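Local coordinates for protein acidocalcisomal pyrophosphatase (Trypanosoma brucei brucei, PDB 5C5V) that probably hydrolyses inorganic diphosphate to phosphate with the help of magnesium ions, at residues A[203-208]-A[218-223]; A[244-249]-A[257-262]; A[154-159]-A[195-200]; A[273-278]-A[311-316]. One frame throughout, in Å; residues are numbered along the deposited sequence.

Contact 1. Residues A[203-208]-A[218-223]; sequences QTWEST and GDNDPV. With MG (magnesium ion), chain E.
W205 points the N-H edge of its indole at the amide of N220: NE1 gives a hydrogen bond to OD1 at 3.0 Å, with the oxygen in the ring plane but the donor about 35° out of the amide plane, the two planes being 62° apart. T208 CG2 packs on the same OD1, 3.3 Å away. E206, bent at chi2 (-83°), lays CB and CG against D219 OD2, and the two carboxylates stand perpendicular. T204 OG1 accepts the N-H of V223 at 2.9 Å while also bonded to F201 O; the T204 and V223 side chains cross at about a right angle, T204 CB resting near V223 CG2. The two backbones are tied by E206 N to D221 O (2.8 Å), N220 N to E206 O, and G218 N to S207 O. D219 OD1 binds magnesium at 2.2 Å, D224 and D256 being further ligands. D219 OD2 instead accepts from a metal-bound water (2.7 Å) that also donates to P222 O, so one carboxylate serves the first and second shells together. With E206 OE2 5.0 Å from D219 OD2, the negative potential here would favour binding of the cation; the loop thus presents D219 and D221 to the magnesium and imidodiphosphate site.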
loop_
_atom_site.group_PDB
_atom_site.type_symbol
_atom_site.label_atom_id
_atom_site.label_comp_id
_atom_site.label_asym_id
_atom_site.label_seq_id
_atom_site.Cartn_x
_atom_site.Cartn_y
_atom_site.Cartn_z
ATOM N N GLN A 203 4.818 -1.519 30.830
ATOM C CA GLN A 203 4.043 -0.760 31.823
ATOM C C GLN A 203 2.601 -1.261 31.920
ATOM O O GLN A 203 1.671 -0.483 32.143
ATOM C CB GLN A 203 4.073 0.738 31.500
ATOM C CG GLN A 203 5.493 1.283 31.333
ATOM C CD GLN A 203 5.561 2.801 31.139
ATOM O OE1 GLN A 203 4.648 3.427 30.583
ATOM N NE2 GLN A 203 6.650 3.399 31.615
ATOM N N THR A 204 2.434 -2.568 31.730
ATOM C CA THR A 204 1.170 -3.243 32.011
ATOM C C THR A 204 1.438 -4.488 32.835
ATOM O O THR A 204 2.551 -5.021 32.834
ATOM C CB THR A 204 0.418 -3.667 30.730
ATOM O OG1 THR A 204 1.217 -4.619 30.017
ATOM C CG2 THR A 204 0.132 -2.473 29.837
ATOM N N TRP A 205 0.402 -4.983 33.491
ATOM C CA TRP A 205 0.525 -6.186 34.286
ATOM C C TRP A 205 -0.844 -6.856 34.455
ATOM O O TRP A 205 -1.820 -6.213 34.874
ATOM C CB TRP A 205 1.153 -5.850 35.648
ATOM C CG TRP A 205 1.295 -7.006 36.599
ATOM C CD1 TRP A 205 1.933 -8.195 36.373
ATOM C CD2 TRP A 205 0.801 -7.064 37.943
ATOM N NE1 TRP A 205 1.849 -8.995 37.488
ATOM C CE2 TRP A 205 1.161 -8.321 38.466
ATOM C CE3 TRP A 205 0.072 -6.183 38.746
ATOM C CZ2 TRP A 205 0.823 -8.714 39.767
ATOM C CZ3 TRP A 205 -0.258 -6.575 40.038
ATOM C CH2 TRP A 205 0.116 -7.825 40.532
ATOM N N GLU A 206 -0.919 -8.140 34.115
ATOM C CA GLU A 206 -2.137 -8.912 34.354
ATOM C C GLU A 206 -2.179 -9.301 35.830
ATOM O O GLU A 206 -1.723 -10.379 36.221
ATOM C CB GLU A 206 -2.192 -10.153 33.459
ATOM C CG GLU A 206 -2.149 -9.844 31.969
ATOM C CD GLU A 206 -3.512 -9.484 31.391
ATOM O OE1 GLU A 206 -4.382 -8.997 32.140
ATOM O OE2 GLU A 206 -3.720 -9.697 30.174
ATOM N N SER A 207 -2.729 -8.399 36.635
ATOM C CA SER A 207 -2.688 -8.499 38.089
ATOM C C SER A 207 -3.230 -9.812 38.651
ATOM O O SER A 207 -4.313 -10.266 38.284
ATOM C CB SER A 207 -3.478 -7.341 38.700
ATOM O OG SER A 207 -3.516 -7.469 40.099
ATOM N N THR A 208 -2.475 -10.386 39.578
ATOM C CA THR A 208 -2.906 -11.566 40.304
ATOM C C THR A 208 -3.871 -11.206 41.437
ATOM O O THR A 208 -4.341 -12.081 42.155
ATOM C CB THR A 208 -1.706 -12.321 40.889
ATOM O OG1 THR A 208 -1.016 -11.484 41.830
ATOM C CG2 THR A 208 -0.758 -12.743 39.781
ATOM N N GLY A 218 -5.279 -12.542 36.726
ATOM C CA GLY A 218 -4.413 -12.458 35.559
ATOM C C GLY A 218 -3.247 -13.423 35.577
ATOM O O GLY A 218 -2.957 -14.034 36.603
ATOM N N ASP A 219 -2.542 -13.534 34.458
ATOM C CA ASP A 219 -1.476 -14.526 34.351
ATOM C C ASP A 219 -0.133 -13.987 34.849
ATOM O O ASP A 219 0.908 -14.588 34.597
ATOM C CB ASP A 219 -1.353 -15.044 32.899
ATOM C CG ASP A 219 -0.532 -14.123 31.994
ATOM O OD1 ASP A 219 0.061 -14.654 31.035
ATOM O OD2 ASP A 219 -0.467 -12.884 32.240
ATOM N N ASN A 220 -0.171 -12.857 35.558
ATOM C CA ASN A 220 1.000 -12.321 36.253
ATOM C C ASN A 220 2.109 -11.804 35.327
ATOM O O ASN A 220 3.261 -11.721 35.727
ATOM C CB ASN A 220 1.577 -13.390 37.193
ATOM C CG ASN A 220 2.419 -12.798 38.315
ATOM O OD1 ASN A 220 2.181 -11.672 38.762
ATOM N ND2 ASN A 220 3.397 -13.566 38.789
ATOM N N ASP A 221 1.752 -11.455 34.098
ATOM C CA ASP A 221 2.699 -11.021 33.067
ATOM C C ASP A 221 2.239 -9.715 32.438
ATOM O O ASP A 221 1.082 -9.335 32.577
ATOM C CB ASP A 221 2.846 -12.079 31.960
ATOM C CG ASP A 221 4.058 -12.980 32.141
ATOM O OD1 ASP A 221 5.124 -12.490 32.558
ATOM O OD2 ASP A 221 3.963 -14.188 31.839
ATOM N N PRO A 222 3.142 -9.023 31.732
ATOM C CA PRO A 222 2.667 -7.898 30.918
ATOM C C PRO A 222 1.580 -8.347 29.938
ATOM O O PRO A 222 1.542 -9.523 29.577
ATOM C CB PRO A 222 3.925 -7.449 30.174
ATOM C CG PRO A 222 5.039 -7.924 31.012
ATOM C CD PRO A 222 4.599 -9.198 31.628
ATOM N N VAL A 223 0.710 -7.431 29.534
ATOM C CA VAL A 223 -0.324 -7.724 28.549
ATOM C C VAL A 223 0.286 -8.167 27.213
ATOM O O VAL A 223 1.233 -7.556 26.701
ATOM C CB VAL A 223 -1.237 -6.495 28.332
ATOM C CG1 VAL A 223 -2.204 -6.712 27.163
ATOM C CG2 VAL A 223 -2.003 -6.185 29.605
HETATM MG MG MG E . 0.175 -13.928 28.942
HETATM O O HOH W 1 -0.054 -11.885 29.765
HETATM O O HOH W 2 2.019 -13.648 29.430
#

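Contact 2. Residues A[244-249]-A[257-262]; sequences LGVLGM and WKVVCI
V246 sets CG2 anti to its backbone N (CG1 at chi1 61°), and W257 holds CG anti to its carbonyl carbon (chi1 -60°); together these bring V246 CG2 to 3.7 Å from the indole CE3. The same six-membered ring packs obliquely on G248 CA, at the inverse gamma turn. V246 CG2 also meets V259 CG2, its non-hydrogen-bonded partner across the antiparallel strands. Beside L247, K258 bends at chi2 and chi4 and passes the extended chain of M249, NZ lying 3.5 Å from SD, on its way to D224 OD2 and D256 O, to which NZ donates. The strands of this beta hairpin are joined by reciprocal bonds between L247 and K258, with L247 N to K258 O at 2.8 Å, and by V260 N to G245 O at 2.7 Å. A classic bulge follows: V260 O accepts from both L244 N (2.9 Å) and G245 N (3.3 Å). Further along, L244 CD1 reaches I262 CG2. Y318 of helix 316-336 touches V246 and W257, while F313 touches L247 and V260 on the other sheet face. The hairpin thus supplies a buried lysine, probably charged, that would offset the carboxylates of the magnesium site.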
loop_
_atom_site.group_PDB
_atom_site.type_symbol
_atom_site.label_atom_id
_atom_site.label_comp_id
_atom_site.label_asym_id
_atom_site.label_seq_id
_atom_site.Cartn_x
_atom_site.Cartn_y
_atom_site.Cartn_z
ATOM N N LEU A 244 -6.170 -2.630 17.597
ATOM C CA LEU A 244 -7.384 -2.871 16.816
ATOM C C LEU A 244 -8.458 -3.602 17.613
ATOM O O LEU A 244 -9.642 -3.405 17.383
ATOM C CB LEU A 244 -7.063 -3.671 15.548
ATOM C CG LEU A 244 -6.093 -2.983 14.598
ATOM C CD1 LEU A 244 -5.692 -3.924 13.492
ATOM C CD2 LEU A 244 -6.710 -1.696 14.044
ATOM N N GLY A 245 -8.056 -4.466 18.531
ATOM C CA GLY A 245 -9.031 -5.255 19.258
ATOM C C GLY A 245 -8.356 -6.214 20.203
ATOM O O GLY A 245 -7.135 -6.213 20.317
ATOM N N VAL A 246 -9.132 -7.048 20.881
ATOM C CA VAL A 246 -8.519 -7.945 21.852
ATOM C C VAL A 246 -9.305 -9.236 22.026
ATOM O O VAL A 246 -10.534 -9.243 21.983
ATOM C CB VAL A 246 -8.351 -7.238 23.242
ATOM C CG1 VAL A 246 -9.692 -6.815 23.792
ATOM C CG2 VAL A 246 -7.653 -8.147 24.220
ATOM N N LEU A 247 -8.575 -10.322 22.243
ATOM C CA LEU A 247 -9.155 -11.641 22.461
ATOM C C LEU A 247 -9.076 -12.044 23.921
ATOM O O LEU A 247 -8.000 -12.002 24.520
ATOM C CB LEU A 247 -8.438 -12.680 21.593
ATOM C CG LEU A 247 -8.970 -14.108 21.692
ATOM C CD1 LEU A 247 -10.428 -14.162 21.281
ATOM C CD2 LEU A 247 -8.121 -15.050 20.830
ATOM N N GLY A 248 -10.209 -12.432 24.498
ATOM C CA GLY A 248 -10.274 -12.757 25.914
ATOM C C GLY A 248 -9.823 -14.165 26.260
ATOM O O GLY A 248 -10.572 -14.942 26.847
ATOM N N MET A 249 -8.583 -14.488 25.932
ATOM C CA MET A 249 -8.030 -15.794 26.252
ATOM C C MET A 249 -7.900 -16.021 27.756
ATOM O O MET A 249 -7.335 -15.184 28.472
ATOM C CB MET A 249 -6.658 -15.942 25.600
ATOM C CG MET A 249 -5.954 -17.240 25.924
ATOM S SD MET A 249 -4.396 -17.346 25.018
ATOM C CE MET A 249 -3.749 -18.913 25.627
ATOM N N TRP A 257 -5.449 -11.837 28.160
ATOM C CA TRP A 257 -5.846 -11.045 27.004
ATOM C C TRP A 257 -4.806 -11.096 25.918
ATOM O O TRP A 257 -3.611 -11.028 26.194
ATOM C CB TRP A 257 -6.064 -9.576 27.373
ATOM C CG TRP A 257 -7.104 -9.303 28.399
ATOM C CD1 TRP A 257 -6.895 -8.939 29.696
ATOM C CD2 TRP A 257 -8.526 -9.336 28.216
ATOM N NE1 TRP A 257 -8.097 -8.750 30.338
ATOM C CE2 TRP A 257 -9.115 -8.984 29.453
ATOM C CE3 TRP A 257 -9.359 -9.627 27.131
ATOM C CZ2 TRP A 257 -10.492 -8.913 29.634
ATOM C CZ3 TRP A 257 -10.728 -9.560 27.310
ATOM C CH2 TRP A 257 -11.282 -9.204 28.553
ATOM N N LYS A 258 -5.270 -11.198 24.679
ATOM C CA LYS A 258 -4.388 -11.140 23.520
ATOM C C LYS A 258 -4.805 -9.978 22.645
ATOM O O LYS A 258 -5.809 -10.056 21.933
ATOM C CB LYS A 258 -4.429 -12.457 22.741
ATOM C CG LYS A 258 -3.878 -13.656 23.505
ATOM C CD LYS A 258 -2.362 -13.643 23.548
ATOM C CE LYS A 258 -1.826 -14.845 24.303
ATOM N NZ LYS A 258 -2.139 -14.766 25.753
ATOM N N VAL A 259 -4.050 -8.888 22.721
ATOM C CA VAL A 259 -4.391 -7.695 21.963
ATOM C C VAL A 259 -3.942 -7.841 20.514
ATOM O O VAL A 259 -2.802 -8.224 20.241
ATOM C CB VAL A 259 -3.766 -6.421 22.579
ATOM C CG1 VAL A 259 -4.043 -5.206 21.693
ATOM C CG2 VAL A 259 -4.303 -6.184 23.982
ATOM N N VAL A 260 -4.855 -7.544 19.593
ATOM C CA VAL A 260 -4.544 -7.538 18.173
ATOM C C VAL A 260 -4.154 -6.126 17.801
ATOM O O VAL A 260 -4.900 -5.180 18.066
ATOM C CB VAL A 260 -5.747 -7.995 17.293
ATOM C CG1 VAL A 260 -5.378 -7.909 15.805
ATOM C CG2 VAL A 260 -6.181 -9.415 17.646
ATOM N N CYS A 261 -2.984 -5.973 17.192
ATOM C CA CYS A 261 -2.515 -4.639 16.837
ATOM C C CYS A 261 -1.767 -4.687 15.528
ATOM O O CYS A 261 -1.436 -5.769 15.031
ATOM C CB CYS A 261 -1.617 -4.066 17.943
ATOM S SG CYS A 261 -0.088 -5.013 18.184
ATOM N N ILE A 262 -1.490 -3.519 14.966
ATOM C CA ILE A 262 -0.699 -3.478 13.745
ATOM C C ILE A 262 0.272 -2.312 13.746
ATOM O O ILE A 262 -0.058 -1.210 14.172
ATOM C CB ILE A 262 -1.582 -3.393 12.480
ATOM C CG1 ILE A 262 -0.703 -3.477 11.229
ATOM C CG2 ILE A 262 -2.428 -2.126 12.479
ATOM C CD1 ILE A 262 -1.482 -3.626 9.958
#

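Contact 3. Residues A[154-159]-A[195-200]. With 2PN (imidodiphosphoric acid), chain C.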
loop_
_atom_site.group_PDB
_atom_site.type_symbol
_atom_site.label_atom_id
_atom_site.label_comp_id
_atom_site.label_asym_id
_atom_site.label_seq_id
_atom_site.Cartn_x
_atom_site.Cartn_y
_atom_site.Cartn_z
ATOM N N PHE A 154 5.219 -1.497 21.397
ATOM C CA PHE A 154 5.107 -2.943 21.394
ATOM C C PHE A 154 6.503 -3.516 21.491
ATOM O O PHE A 154 7.382 -3.171 20.698
ATOM C CB PHE A 154 4.384 -3.421 20.116
ATOM C CG PHE A 154 4.524 -4.908 19.814
ATOM C CD1 PHE A 154 3.736 -5.845 20.461
ATOM C CD2 PHE A 154 5.407 -5.356 18.844
ATOM C CE1 PHE A 154 3.839 -7.224 20.153
ATOM C CE2 PHE A 154 5.515 -6.728 18.529
ATOM C CZ PHE A 154 4.736 -7.659 19.188
ATOM N N ILE A 155 6.721 -4.364 22.481
ATOM C CA ILE A 155 7.994 -5.053 22.590
ATOM C C ILE A 155 7.879 -6.428 21.970
ATOM O O ILE A 155 7.134 -7.274 22.469
ATOM C CB ILE A 155 8.447 -5.192 24.048
ATOM C CG1 ILE A 155 8.517 -3.811 24.706
ATOM C CG2 ILE A 155 9.787 -5.925 24.120
ATOM C CD1 ILE A 155 8.546 -3.860 26.215
ATOM N N CYS A 156 8.594 -6.652 20.874
ATOM C CA CYS A 156 8.570 -7.959 20.238
ATOM C C CYS A 156 9.477 -8.946 20.967
ATOM O O CYS A 156 10.687 -8.760 21.039
ATOM C CB CYS A 156 8.985 -7.866 18.771
ATOM S SG CYS A 156 8.981 -9.475 17.921
ATOM N N GLU A 157 8.870 -9.997 21.500
ATOM C CA GLU A 157 9.585 -11.105 22.128
ATOM C C GLU A 157 9.798 -12.239 21.116
ATOM O O GLU A 157 10.860 -12.866 21.075
ATOM C CB GLU A 157 8.800 -11.613 23.340
ATOM C CG GLU A 157 8.621 -10.547 24.420
ATOM C CD GLU A 157 7.582 -10.893 25.486
ATOM O OE1 GLU A 157 6.539 -11.512 25.155
ATOM O OE2 GLU A 157 7.809 -10.515 26.663
ATOM N N ILE A 158 8.777 -12.503 20.304
ATOM C CA ILE A 158 8.825 -13.612 19.354
ATOM C C ILE A 158 8.490 -13.193 17.928
ATOM O O ILE A 158 7.323 -12.988 17.578
ATOM C CB ILE A 158 7.880 -14.728 19.791
ATOM C CG1 ILE A 158 8.267 -15.190 21.197
ATOM C CG2 ILE A 158 7.907 -15.895 18.788
ATOM C CD1 ILE A 158 7.350 -16.243 21.742
ATOM N N PRO A 159 9.515 -13.091 17.093
ATOM C CA PRO A 159 9.285 -12.601 15.744
ATOM C C PRO A 159 8.414 -13.535 14.914
ATOM O O PRO A 159 8.337 -14.740 15.151
ATOM C CB PRO A 159 10.697 -12.512 15.158
ATOM C CG PRO A 159 11.590 -12.406 16.355
ATOM C CD PRO A 159 10.942 -13.320 17.344
ATOM N N MET A 195 3.010 -17.050 13.950
ATOM C CA MET A 195 2.866 -16.617 12.570
ATOM C C MET A 195 2.636 -15.125 12.464
ATOM O O MET A 195 2.363 -14.603 11.380
ATOM C CB MET A 195 1.720 -17.397 11.911
ATOM C CG MET A 195 1.942 -18.892 12.046
ATOM S SD MET A 195 0.713 -19.948 11.263
ATOM C CE MET A 195 -0.725 -19.562 12.269
ATOM N N TRP A 196 2.747 -14.453 13.607
ATOM C CA TRP A 196 2.725 -13.000 13.685
ATOM C C TRP A 196 3.760 -12.585 14.722
ATOM O O TRP A 196 4.188 -13.409 15.531
ATOM C CB TRP A 196 1.339 -12.490 14.073
ATOM C CG TRP A 196 0.262 -13.097 13.236
ATOM C CD1 TRP A 196 -0.245 -12.599 12.085
ATOM C CD2 TRP A 196 -0.410 -14.341 13.474
ATOM N NE1 TRP A 196 -1.197 -13.453 11.579
ATOM C CE2 TRP A 196 -1.321 -14.528 12.419
ATOM C CE3 TRP A 196 -0.335 -15.306 14.480
ATOM C CZ2 TRP A 196 -2.153 -15.645 12.340
ATOM C CZ3 TRP A 196 -1.159 -16.417 14.403
ATOM C CH2 TRP A 196 -2.058 -16.578 13.340
ATOM N N ASN A 197 4.170 -11.322 14.695
ATOM C CA ASN A 197 5.049 -10.810 15.725
ATOM C C ASN A 197 4.315 -10.863 17.044
ATOM O O ASN A 197 3.229 -10.295 17.170
ATOM C CB ASN A 197 5.488 -9.379 15.431
ATOM C CG ASN A 197 6.308 -9.270 14.175
ATOM O OD1 ASN A 197 7.321 -9.947 14.026
ATOM N ND2 ASN A 197 5.883 -8.405 13.266
ATOM N N TYR A 198 4.919 -11.535 18.016
ATOM C CA TYR A 198 4.318 -11.717 19.317
ATOM C C TYR A 198 5.182 -11.066 20.400
ATOM O O TYR A 198 6.406 -11.107 20.332
ATOM C CB TYR A 198 4.137 -13.204 19.600
ATOM C CG TYR A 198 3.463 -13.498 20.913
ATOM C CD1 TYR A 198 2.079 -13.435 21.039
ATOM C CD2 TYR A 198 4.209 -13.825 22.035
ATOM C CE1 TYR A 198 1.461 -13.704 22.250
ATOM C CE2 TYR A 198 3.599 -14.092 23.248
ATOM C CZ TYR A 198 2.232 -14.032 23.345
ATOM O OH TYR A 198 1.627 -14.302 24.541
ATOM N N GLY A 199 4.543 -10.460 21.392
ATOM C CA GLY A 199 5.281 -9.810 22.459
ATOM C C GLY A 199 4.388 -9.247 23.542
ATOM O O GLY A 199 3.400 -9.855 23.929
ATOM N N ALA A 200 4.735 -8.065 24.034
ATOM C CA ALA A 200 4.029 -7.508 25.172
ATOM C C ALA A 200 4.028 -5.985 25.159
ATOM O O ALA A 200 4.813 -5.352 24.441
ATOM C CB ALA A 200 4.650 -8.021 26.463
HETATM P P1 2PN C . 2.478 -18.611 27.455
HETATM O O1 2PN C . 3.682 -18.929 28.380
HETATM O O2 2PN C . 1.179 -18.696 28.300
HETATM O O3 2PN C . 2.495 -19.588 26.246
HETATM N N1 2PN C . 2.668 -17.112 26.831
HETATM P P2 2PN C . 2.531 -15.722 27.687
HETATM O O4 2PN C . 3.463 -15.753 28.951
HETATM O O5 2PN C . 1.088 -15.624 28.144
HETATM O O6 2PN C . 2.889 -14.578 26.844
#
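Y198 O is gripped by two successive amides, E157 N at 2.9 Å and I158 N at 2.8 Å. The first meets it in the carbonyl plane on a lone pair with a bent N-H...O angle (136°), whereas the second is nearly straight (172°) but tilted from that plane. This is a classic beta bulge, lying where the chain of strand 152-156 turns a corner at E157. Within it Y198 N returns a bond to I158 O; earlier along strand 152-156, I155 and A200 exchange a reciprocal pair, with I155 N to A200 O at 2.9 Å. Between that pair and the bulge, G199 CA comes within 3.1 Å of I155 O, a CA-H...O contact at a place where a CB would collide with that oxygen. F154 CG is anti to its backbone N (chi1 165°), which brings CE1 and CZ obliquely against the backbone of G199 (CE1 3.5 Å from G199 N). I158 and Y198 lie side by side, with CD1 4.0 Å from CD2. E157 runs extended along G199, OE1 3.4 Å from its CA, while OE2 accepts from I168 N. Y198 OH donates to O6 of imidodiphosphate at 2.6 Å, the oxygen lying in the ring plane at its edge. Y296, R187 and K297 also hydrogen-bond the ligand. The bulged pair thus fixes the backbone from which Y198 delivers a short, directed bond to the diphosphate analogue.

Contact 4. Residues A[273-278]-A[311-316]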
loop_
_atom_site.group_PDB
_atom_site.type_symbol
_atom_site.label_atom_id
_atom_site.label_comp_id
_atom_site.label_asym_id
_atom_site.label_seq_id
_atom_site.Cartn_x
_atom_site.Cartn_y
_atom_site.Cartn_z
ATOM N N LYS A 273 -9.038 0.227 10.787
ATOM C CA LYS A 273 -9.472 1.226 11.755
ATOM C C LYS A 273 -10.118 0.632 12.991
ATOM O O LYS A 273 -10.138 1.273 14.031
ATOM C CB LYS A 273 -10.417 2.225 11.089
ATOM C CG LYS A 273 -9.757 2.931 9.911
ATOM C CD LYS A 273 -10.574 4.112 9.440
ATOM C CE LYS A 273 -9.821 4.923 8.385
ATOM N NZ LYS A 273 -10.591 6.176 8.056
ATOM N N ASP A 274 -10.605 -0.599 12.893
ATOM C CA ASP A 274 -11.126 -1.291 14.059
ATOM C C ASP A 274 -11.056 -2.771 13.787
ATOM O O ASP A 274 -10.633 -3.172 12.715
ATOM C CB ASP A 274 -12.557 -0.851 14.382
ATOM C CG ASP A 274 -12.888 -0.977 15.874
ATOM O OD1 ASP A 274 -12.297 -1.847 16.548
ATOM O OD2 ASP A 274 -13.736 -0.208 16.375
ATOM N N ILE A 275 -11.468 -3.588 14.746
ATOM C CA ILE A 275 -11.233 -5.017 14.652
ATOM C C ILE A 275 -11.964 -5.619 13.436
ATOM O O ILE A 275 -11.523 -6.617 12.852
ATOM C CB ILE A 275 -11.663 -5.730 15.954
ATOM C CG1 ILE A 275 -11.208 -7.187 15.943
ATOM C CG2 ILE A 275 -13.161 -5.605 16.188
ATOM C CD1 ILE A 275 -9.716 -7.341 15.867
ATOM N N HIS A 276 -13.049 -4.971 13.032
ATOM C CA HIS A 276 -13.878 -5.456 11.941
ATOM C C HIS A 276 -13.177 -5.342 10.596
ATOM O O HIS A 276 -13.522 -6.048 9.658
ATOM C CB HIS A 276 -15.203 -4.695 11.913
ATOM C CG HIS A 276 -15.862 -4.608 13.254
ATOM N ND1 HIS A 276 -16.573 -5.655 13.806
ATOM C CD2 HIS A 276 -15.912 -3.598 14.161
ATOM C CE1 HIS A 276 -17.041 -5.291 14.990
ATOM N NE2 HIS A 276 -16.645 -4.052 15.232
ATOM N N ASP A 277 -12.185 -4.467 10.502
ATOM C CA ASP A 277 -11.460 -4.312 9.253
ATOM C C ASP A 277 -10.491 -5.445 9.003
ATOM O O ASP A 277 -9.996 -5.598 7.888
ATOM C CB ASP A 277 -10.702 -2.987 9.227
ATOM C CG ASP A 277 -11.617 -1.810 9.082
ATOM O OD1 ASP A 277 -12.657 -1.976 8.412
ATOM O OD2 ASP A 277 -11.313 -0.732 9.645
ATOM N N VAL A 278 -10.214 -6.245 10.023
ATOM C CA VAL A 278 -9.216 -7.295 9.872
ATOM C C VAL A 278 -9.736 -8.438 8.991
ATOM O O VAL A 278 -9.009 -8.922 8.126
ATOM C CB VAL A 278 -8.747 -7.863 11.244
ATOM C CG1 VAL A 278 -7.755 -9.027 11.042
ATOM C CG2 VAL A 278 -8.117 -6.759 12.107
ATOM N N GLY A 311 -15.276 -16.270 22.483
ATOM C CA GLY A 311 -14.220 -16.137 21.496
ATOM C C GLY A 311 -14.329 -14.876 20.654
ATOM O O GLY A 311 -13.546 -14.670 19.738
ATOM N N GLU A 312 -15.280 -14.005 20.967
ATOM C CA GLU A 312 -15.387 -12.763 20.208
ATOM C C GLU A 312 -14.148 -11.885 20.397
ATOM O O GLU A 312 -13.664 -11.713 21.515
ATOM C CB GLU A 312 -16.638 -11.980 20.608
ATOM C CG GLU A 312 -16.811 -10.693 19.814
ATOM C CD GLU A 312 -17.880 -9.769 20.394
ATOM O OE1 GLU A 312 -18.681 -10.232 21.240
ATOM O OE2 GLU A 312 -17.906 -8.571 20.009
ATOM N N PHE A 313 -13.620 -11.356 19.296
ATOM C CA PHE A 313 -12.607 -10.309 19.363
ATOM C C PHE A 313 -13.322 -9.010 19.651
ATOM O O PHE A 313 -14.111 -8.554 18.826
ATOM C CB PHE A 313 -11.819 -10.176 18.058
ATOM C CG PHE A 313 -10.770 -11.241 17.850
ATOM C CD1 PHE A 313 -9.446 -11.002 18.197
ATOM C CD2 PHE A 313 -11.105 -12.471 17.287
ATOM C CE1 PHE A 313 -8.472 -11.969 17.996
ATOM C CE2 PHE A 313 -10.144 -13.438 17.082
ATOM C CZ PHE A 313 -8.816 -13.192 17.446
ATOM N N LYS A 314 -13.071 -8.420 20.816
ATOM C CA LYS A 314 -13.685 -7.146 21.157
ATOM C C LYS A 314 -13.033 -6.041 20.346
ATOM O O LYS A 314 -11.934 -6.220 19.826
ATOM C CB LYS A 314 -13.556 -6.866 22.649
ATOM C CG LYS A 314 -14.158 -7.927 23.526
ATOM C CD LYS A 314 -15.662 -8.056 23.284
ATOM C CE LYS A 314 -16.449 -7.215 24.274
ATOM N NZ LYS A 314 -17.911 -7.322 24.026
ATOM N N ASP A 315 -13.703 -4.906 20.213
ATOM C CA ASP A 315 -13.176 -3.848 19.361
ATOM C C ASP A 315 -12.065 -3.031 20.059
ATOM O O ASP A 315 -11.678 -3.315 21.197
ATOM C CB ASP A 315 -14.318 -2.944 18.887
ATOM C CG ASP A 315 -15.002 -2.196 20.020
ATOM O OD1 ASP A 315 -14.452 -2.112 21.144
ATOM O OD2 ASP A 315 -16.117 -1.694 19.783
ATOM N N LYS A 316 -11.549 -2.031 19.355
ATOM C CA LYS A 316 -10.398 -1.289 19.834
ATOM C C LYS A 316 -10.699 -0.441 21.067
ATOM O O LYS A 316 -9.835 -0.293 21.926
ATOM C CB LYS A 316 -9.839 -0.410 18.725
ATOM C CG LYS A 316 -10.735 0.721 18.316
ATOM C CD LYS A 316 -10.020 1.605 17.299
ATOM C CE LYS A 316 -10.923 2.720 16.822
ATOM N NZ LYS A 316 -10.308 3.400 15.667
#
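D274 OD1 bridges two backbone amides, taking K316 N on its syn side at 2.9 Å and I275 N on its anti side at 2.6 Å. Both donors lie about 21° out of the carboxylate plane. CG anti to the backbone N (chi1 -152°) turns this carboxylate toward the start of helix 316-336, where the first-turn N-H of K316 would suit an anion. K316 itself extends its chain obliquely across D274, CG 3.5 Å from OD1, and ends in a bond from NZ to K273 O at 2.7 Å, in the carbonyl plane. I275 supplies the apolar part: CG1 meets F313 CB at 3.7 Å, the two side chains crossing at about a right angle, and CG2 packs on D315 CA at 3.6 Å. In the next shell, a type I turn from D274 to D277 is closed by D277 N to D274 O, and D277 OD2 takes K273 N through its anti lone pair at 2.7 Å. D315 is the N-cap of the following helix, its OD1 accepting from Y318 N; its OD2 remains near that of D274, a like-charge approach. Farther out, L286 of helix 285-295 touches both I275 and F313. The contact joins the turn leading into helix 277-281 to the start of helix 316-336 and to the short, weakly bonded strand 313-315, which pairs with strand 238-251.

How the contacts relate
Contacts 1, 2 and 3 each bring a side chain to the magnesium and ligand site, D219, K258 and Y198 respectively, whereas contact 4 lies farther out, F313 being about 11 Å from D224 between side chains. Contacts 2 and 4 are closest, with centres 8 Å apart, and are joined by a probable hydrogen bond between V246 O and K314 N (2.9 Å). Contact 2 meets contact 3 where K258 CE packs 3.5 Å from Y198 OH, bringing the lysine beside the tyrosine that holds the ligand. Contact 1 touches contact 2 through E206 OE2 and W257 CD1 (3.3 Å), and contact 3 through P222 CB and A200 CB (3.8 Å). Contacts 2, 3 and 4 share one mixed sheet.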